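PDB 6DXU: glycosyl hydrolase family 2, TIM barrel domain protein from Parabacteroides merdae ATCC 43184, which probably hydrolyses beta-linked glucuronide conjugates in the human gut, as a bacterial beta-glucuronidase of glycoside hydrolase family 2. Local coordinates for residues A466-E471 and S481-A486; F510-W515 and T586-W591. All coordinates share one frame; numbering follows the deposited sequence.

Overall arrangement
Both contacts lie on parallel strand pairs of the TIM-barrel sheet, and their centres are about 9 Å apart. They come in series along the chain: interaction 1 joins the ends of strands 464-468 and 479-481, and interaction 2 follows with strands 512-513 and 587-589. A backbone bond between L511 and Y480 ties the two pairs together, and 587-589 also pairs with 323-331, which closes the barrel. Direct links run between the contacts: S481 OG lies 2.9 Å from V513 N, and R468 NE 2.9 Å from V513 O, both probable hydrogen bonds. Together they build strand ends of a barrel whose C-terminal rim carries the active site in this family.

Interaction 1: A466-E471 and S481-A486; sequences AIRRCE and SPSIWA
R468 and S481 face each other as a parallel beta bridge, and two backbone hydrogen bonds flank R468. S481 N donates to I467 O at 3.1 Å, and R469 N to S481 O at 2.8 Å, nearly straight at 171°. R468 CA adds a CA-H...O contact to the same S481 carbonyl.

Polar and water-mediated contacts gather at the tip of R468. With CG anti to the backbone N (chi1 -180°) and an extended chain as far as NE, its guanidinium runs past S481 to S483-W485. Waters lie in its plane at the edge: one accepts from R468 NH2 at 3.0 Å and from I484 N at 2.9 Å, while a second joins R468 NH2 to S483 OG. The guanidinium is further held by V513 O at NE and by a salt bridge from NH1 to E430, so several bonds fix its rotation. S483 OG also accepts from E543 N, and R469, its chain bent at chi3, leads off to a salt bridge with D432.

W485 presents its ring edge, NE1 lying 3.3 Å from R468 NH2; this is a close approach of two donors, not a hydrogen bond, and the planes stand 75° apart. Van der Waals contact comes from R469 CD, laid against S483 CB at 3.7 Å.

Strand 422-429 flanks 464-468 on its other side, with L427 against I467. Helix 496-504 packs on P482 and I484, while Y489 meets W485 edge-to-face. The pairing is thus the last rung between 464-468 and 479-481 in the barrel sheet; beyond it side chains and waters take over.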
loop_
_atom_site.group_PDB
_atom_site.type_symbol
_atom_site.label_atom_id
_atom_site.label_comp_id
_atom_site.label_asym_id
_atom_site.label_seq_id
_atom_site.Cartn_x
_atom_site.Cartn_y
_atom_site.Cartn_z
ATOM N N ALA D 466 9.308 1.459 -36.870
ATOM C CA ALA D 466 8.957 2.723 -37.510
ATOM C C ALA D 466 8.201 3.615 -36.539
ATOM O O ALA D 466 7.631 3.146 -35.552
ATOM C CB ALA D 466 8.100 2.512 -38.769
ATOM N N ILE D 467 8.188 4.917 -36.852
ATOM C CA ILE D 467 7.286 5.885 -36.229
ATOM C C ILE D 467 6.818 6.851 -37.307
ATOM O O ILE D 467 7.368 6.899 -38.411
ATOM C CB ILE D 467 7.932 6.683 -35.076
ATOM C CG1 ILE D 467 9.153 7.470 -35.570
ATOM C CG2 ILE D 467 8.297 5.780 -33.916
ATOM C CD1 ILE D 467 9.793 8.343 -34.464
ATOM N N ARG D 468 5.798 7.642 -36.962
ATOM C CA ARG D 468 5.288 8.704 -37.823
ATOM C C ARG D 468 5.329 10.044 -37.089
ATOM O O ARG D 468 4.864 10.154 -35.947
ATOM C CB ARG D 468 3.857 8.412 -38.286
ATOM C CG ARG D 468 3.314 9.504 -39.194
ATOM C CD ARG D 468 1.855 9.296 -39.613
ATOM N NE ARG D 468 1.459 10.469 -40.382
ATOM C CZ ARG D 468 1.046 11.608 -39.841
ATOM N NH1 ARG D 468 0.918 11.712 -38.517
ATOM N NH2 ARG D 468 0.754 12.642 -40.624
ATOM N N ARG D 469 5.898 11.048 -37.756
ATOM C CA ARG D 469 5.937 12.455 -37.345
ATOM C C ARG D 469 6.486 12.644 -35.924
ATOM O O ARG D 469 5.776 12.969 -34.967
ATOM C CB ARG D 469 4.567 13.131 -37.474
ATOM C CG ARG D 469 4.729 14.652 -37.629
ATOM C CD ARG D 469 3.448 15.398 -37.307
ATOM N NE ARG D 469 3.414 15.787 -35.900
ATOM C CZ ARG D 469 2.513 16.614 -35.383
ATOM N NH1 ARG D 469 1.573 17.136 -36.168
ATOM N NH2 ARG D 469 2.547 16.906 -34.083
ATOM N N CYS D 470 7.795 12.466 -35.819
ATOM C CA CYS D 470 8.529 12.951 -34.646
ATOM C C CYS D 470 9.967 13.163 -35.127
ATOM O O CYS D 470 10.802 12.260 -35.045
ATOM C CB CYS D 470 8.449 11.988 -33.473
ATOM S SG CYS D 470 9.212 12.666 -31.974
ATOM N N GLU D 471 10.217 14.352 -35.680
ATOM C CA GLU D 471 11.475 14.581 -36.388
ATOM C C GLU D 471 12.683 14.403 -35.467
ATOM O O GLU D 471 13.720 13.878 -35.894
ATOM C CB GLU D 471 11.482 15.976 -37.020
ATOM C CG GLU D 471 12.658 16.184 -37.967
ATOM C CD GLU D 471 12.487 17.395 -38.870
ATOM O OE1 GLU D 471 11.862 18.382 -38.426
ATOM O OE2 GLU D 471 12.963 17.354 -40.027
ATOM N N SER D 481 8.223 7.951 -41.244
ATOM C CA SER D 481 7.241 8.720 -42.005
ATOM C C SER D 481 7.134 10.139 -41.473
ATOM O O SER D 481 6.898 10.331 -40.273
ATOM C CB SER D 481 5.848 8.072 -41.953
ATOM O OG SER D 481 4.924 8.817 -42.749
ATOM N N PRO D 482 7.294 11.151 -42.321
ATOM C CA PRO D 482 6.950 12.515 -41.915
ATOM C C PRO D 482 5.459 12.769 -42.077
ATOM O O PRO D 482 4.705 11.857 -42.434
ATOM C CB PRO D 482 7.770 13.375 -42.882
ATOM C CG PRO D 482 7.704 12.559 -44.160
ATOM C CD PRO D 482 7.804 11.099 -43.701
ATOM N N SER D 483 5.035 14.008 -41.845
ATOM C CA SER D 483 3.672 14.441 -42.109
ATOM C C SER D 483 3.636 15.137 -43.466
ATOM O O SER D 483 4.287 16.170 -43.652
ATOM C CB SER D 483 3.183 15.380 -41.004
ATOM O OG SER D 483 1.882 15.860 -41.283
ATOM N N ILE D 484 2.902 14.566 -44.415
ATOM C CA ILE D 484 2.756 15.141 -45.753
ATOM C C ILE D 484 1.277 15.086 -46.107
ATOM O O ILE D 484 0.765 14.037 -46.510
ATOM C CB ILE D 484 3.598 14.426 -46.813
ATOM C CG1 ILE D 484 5.086 14.427 -46.441
ATOM C CG2 ILE D 484 3.409 15.101 -48.178
ATOM C CD1 ILE D 484 5.908 13.528 -47.381
ATOM N N TRP D 485 0.590 16.215 -45.958
ATOM C CA TRP D 485 -0.827 16.311 -46.283
ATOM C C TRP D 485 -1.046 17.344 -47.384
ATOM O O TRP D 485 -1.786 18.314 -47.188
ATOM C CB TRP D 485 -1.619 16.680 -45.023
ATOM C CG TRP D 485 -1.854 15.537 -44.083
ATOM C CD1 TRP D 485 -1.082 15.169 -43.017
ATOM C CD2 TRP D 485 -2.957 14.629 -44.114
ATOM N NE1 TRP D 485 -1.632 14.067 -42.395
ATOM C CE2 TRP D 485 -2.789 13.724 -43.046
ATOM C CE3 TRP D 485 -4.074 14.494 -44.945
ATOM C CZ2 TRP D 485 -3.697 12.699 -42.786
ATOM C CZ3 TRP D 485 -4.975 13.478 -44.685
ATOM C CH2 TRP D 485 -4.781 12.592 -43.620
ATOM N N ALA D 486 -0.391 17.154 -48.527
ATOM C CA ALA D 486 -0.416 18.146 -49.597
ATOM C C ALA D 486 -1.830 18.323 -50.140
ATOM O O ALA D 486 -2.491 17.351 -50.520
ATOM C CB ALA D 486 0.524 17.728 -50.728
HETATM O O HOH W 1 1.736 12.096 -43.417
HETATM O O HOH W 2 0.111 15.203 -39.003
#

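Interaction 2: F510-W515 and T586-W591; sequences FLHVEW and TGTAYW
H512 with T588 and V513 with A589 form parallel bridges, and backbone bonds run from A589 N to H512 O, from E514 N to A589 O and from W591 N to W515 O, the last at 174°. A weak bond from H512 N to G587 O precedes them.

W515 carries much of the side-chain contact. Its CG sits between the backbone N and the carbonyl carbon (chi1 58°), which brings the indole back across the strand end. There NE1 donates to T588 OG1 at 2.9 Å, tilted from the ring plane, while Y590 stands edge-to-face over the six-membered ring, CD2 3.6 Å from W515 CZ3 and the planes 80° apart. Replacing W515 by an alanine would probably open a gap beside Y590 and cost T588 OG1 its indole donor, leaving it Q579.

E514 runs alongside W591, its carboxylate stacked over one ring face while OE2 pairs with R364. On the opposite sheet face from T588, V513 CG1 touches A589 CB at 3.9 Å.

Helix 565-579 backs W515 and Y590 through I572; 512-513 and 587-589 are neighbouring parallel TIM-barrel strands, with 323-331 on the other edge of 587-589, where first and last strands meet.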
loop_
_atom_site.group_PDB
_atom_site.type_symbol
_atom_site.label_atom_id
_atom_site.label_comp_id
_atom_site.label_asym_id
_atom_site.label_seq_id
_atom_site.Cartn_x
_atom_site.Cartn_y
_atom_site.Cartn_z
ATOM N N PHE D 510 12.407 5.813 -46.162
ATOM C CA PHE D 510 11.260 6.710 -46.145
ATOM C C PHE D 510 10.037 5.908 -46.557
ATOM O O PHE D 510 10.080 5.160 -47.541
ATOM C CB PHE D 510 11.506 7.893 -47.098
ATOM C CG PHE D 510 10.272 8.696 -47.473
ATOM C CD1 PHE D 510 9.547 8.394 -48.617
ATOM C CD2 PHE D 510 9.892 9.800 -46.724
ATOM C CE1 PHE D 510 8.428 9.156 -48.980
ATOM C CE2 PHE D 510 8.791 10.565 -47.077
ATOM C CZ PHE D 510 8.057 10.246 -48.206
ATOM N N LEU D 511 8.954 6.049 -45.793
ATOM C CA LEU D 511 7.677 5.428 -46.124
ATOM C C LEU D 511 6.595 6.399 -45.687
ATOM O O LEU D 511 6.549 6.766 -44.516
ATOM C CB LEU D 511 7.515 4.075 -45.419
ATOM C CG LEU D 511 6.151 3.409 -45.550
ATOM C CD1 LEU D 511 5.771 3.312 -47.006
ATOM C CD2 LEU D 511 6.174 2.016 -44.935
ATOM N N HIS D 512 5.753 6.835 -46.618
ATOM C CA HIS D 512 4.833 7.942 -46.366
ATOM C C HIS D 512 3.491 7.383 -45.889
ATOM O O HIS D 512 2.731 6.834 -46.683
ATOM C CB HIS D 512 4.677 8.765 -47.644
ATOM C CG HIS D 512 3.631 9.835 -47.571
ATOM N ND1 HIS D 512 3.162 10.485 -48.694
ATOM C CD2 HIS D 512 2.978 10.383 -46.517
ATOM C CE1 HIS D 512 2.256 11.379 -48.335
ATOM N NE2 HIS D 512 2.134 11.345 -47.016
ATOM N N VAL D 513 3.174 7.516 -44.604
ATOM C CA VAL D 513 1.861 7.086 -44.127
ATOM C C VAL D 513 1.042 8.300 -43.696
ATOM O O VAL D 513 1.523 9.155 -42.943
ATOM C CB VAL D 513 1.944 6.033 -43.008
ATOM C CG1 VAL D 513 2.435 4.693 -43.588
ATOM C CG2 VAL D 513 2.807 6.505 -41.854
ATOM N N GLU D 514 -0.205 8.348 -44.186
ATOM C CA GLU D 514 -1.248 9.352 -43.967
ATOM C C GLU D 514 -1.174 10.452 -45.008
ATOM O O GLU D 514 -0.212 11.223 -45.063
ATOM C CB GLU D 514 -1.231 9.964 -42.553
ATOM C CG GLU D 514 -1.388 8.920 -41.444
ATOM C CD GLU D 514 -1.695 9.531 -40.087
ATOM O OE1 GLU D 514 -2.226 10.665 -40.049
ATOM O OE2 GLU D 514 -1.412 8.869 -39.066
ATOM N N TRP D 515 -2.208 10.507 -45.838
ATOM C CA TRP D 515 -2.471 11.614 -46.745
ATOM C C TRP D 515 -3.927 11.484 -47.153
ATOM O O TRP D 515 -4.566 10.458 -46.898
ATOM C CB TRP D 515 -1.532 11.612 -47.962
ATOM C CG TRP D 515 -1.561 10.355 -48.835
ATOM C CD1 TRP D 515 -0.834 9.206 -48.644
ATOM C CD2 TRP D 515 -2.347 10.136 -50.028
ATOM N NE1 TRP D 515 -1.117 8.292 -49.643
ATOM C CE2 TRP D 515 -2.034 8.842 -50.505
ATOM C CE3 TRP D 515 -3.267 10.917 -50.742
ATOM C CZ2 TRP D 515 -2.629 8.299 -51.654
ATOM C CZ3 TRP D 515 -3.857 10.379 -51.885
ATOM C CH2 TRP D 515 -3.532 9.081 -52.331
ATOM N N THR D 586 9.245 3.845 -51.677
ATOM C CA THR D 586 8.761 2.625 -51.040
ATOM C C THR D 586 7.261 2.486 -51.255
ATOM O O THR D 586 6.782 1.454 -51.740
ATOM C CB THR D 586 9.080 2.633 -49.549
ATOM O OG1 THR D 586 8.597 3.860 -48.980
ATOM C CG2 THR D 586 10.609 2.474 -49.303
ATOM N N GLY D 587 6.515 3.529 -50.920
ATOM C CA GLY D 587 5.076 3.522 -51.085
ATOM C C GLY D 587 4.439 4.522 -50.137
ATOM O O GLY D 587 5.120 5.314 -49.484
ATOM N N THR D 588 3.107 4.499 -50.110
ATOM C CA THR D 588 2.365 5.375 -49.213
ATOM C C THR D 588 1.144 4.639 -48.685
ATOM O O THR D 588 0.783 3.560 -49.164
ATOM C CB THR D 588 1.877 6.665 -49.885
ATOM O OG1 THR D 588 0.722 6.357 -50.673
ATOM C CG2 THR D 588 2.957 7.302 -50.769
ATOM N N ALA D 589 0.489 5.255 -47.701
ATOM C CA ALA D 589 -0.781 4.748 -47.201
ATOM C C ALA D 589 -1.748 5.912 -47.023
ATOM O O ALA D 589 -1.498 6.811 -46.206
ATOM C CB ALA D 589 -0.580 3.980 -45.887
ATOM N N TYR D 590 -2.841 5.889 -47.788
ATOM C CA TYR D 590 -3.920 6.861 -47.627
ATOM C C TYR D 590 -4.540 6.737 -46.232
ATOM O O TYR D 590 -4.648 5.636 -45.682
ATOM C CB TYR D 590 -4.979 6.624 -48.720
ATOM C CG TYR D 590 -6.086 7.656 -48.698
ATOM C CD1 TYR D 590 -7.167 7.518 -47.824
ATOM C CD2 TYR D 590 -6.040 8.781 -49.520
ATOM C CE1 TYR D 590 -8.164 8.480 -47.756
ATOM C CE2 TYR D 590 -7.053 9.749 -49.471
ATOM C CZ TYR D 590 -8.108 9.589 -48.580
ATOM O OH TYR D 590 -9.117 10.542 -48.492
ATOM N N TRP D 591 -4.968 7.872 -45.657
ATOM C CA TRP D 591 -5.607 7.894 -44.336
ATOM C C TRP D 591 -7.048 8.397 -44.409
ATOM O O TRP D 591 -7.264 9.579 -44.718
ATOM C CB TRP D 591 -4.829 8.776 -43.344
ATOM C CG TRP D 591 -5.552 8.876 -42.019
ATOM C CD1 TRP D 591 -6.543 9.761 -41.676
ATOM C CD2 TRP D 591 -5.375 8.015 -40.882
ATOM N NE1 TRP D 591 -6.985 9.506 -40.386
ATOM C CE2 TRP D 591 -6.275 8.448 -39.878
ATOM C CE3 TRP D 591 -4.523 6.943 -40.606
ATOM C CZ2 TRP D 591 -6.356 7.829 -38.633
ATOM C CZ3 TRP D 591 -4.605 6.325 -39.357
ATOM C CH2 TRP D 591 -5.514 6.777 -38.388
HETATM O O HOH W 3 11.198 5.807 -50.657
#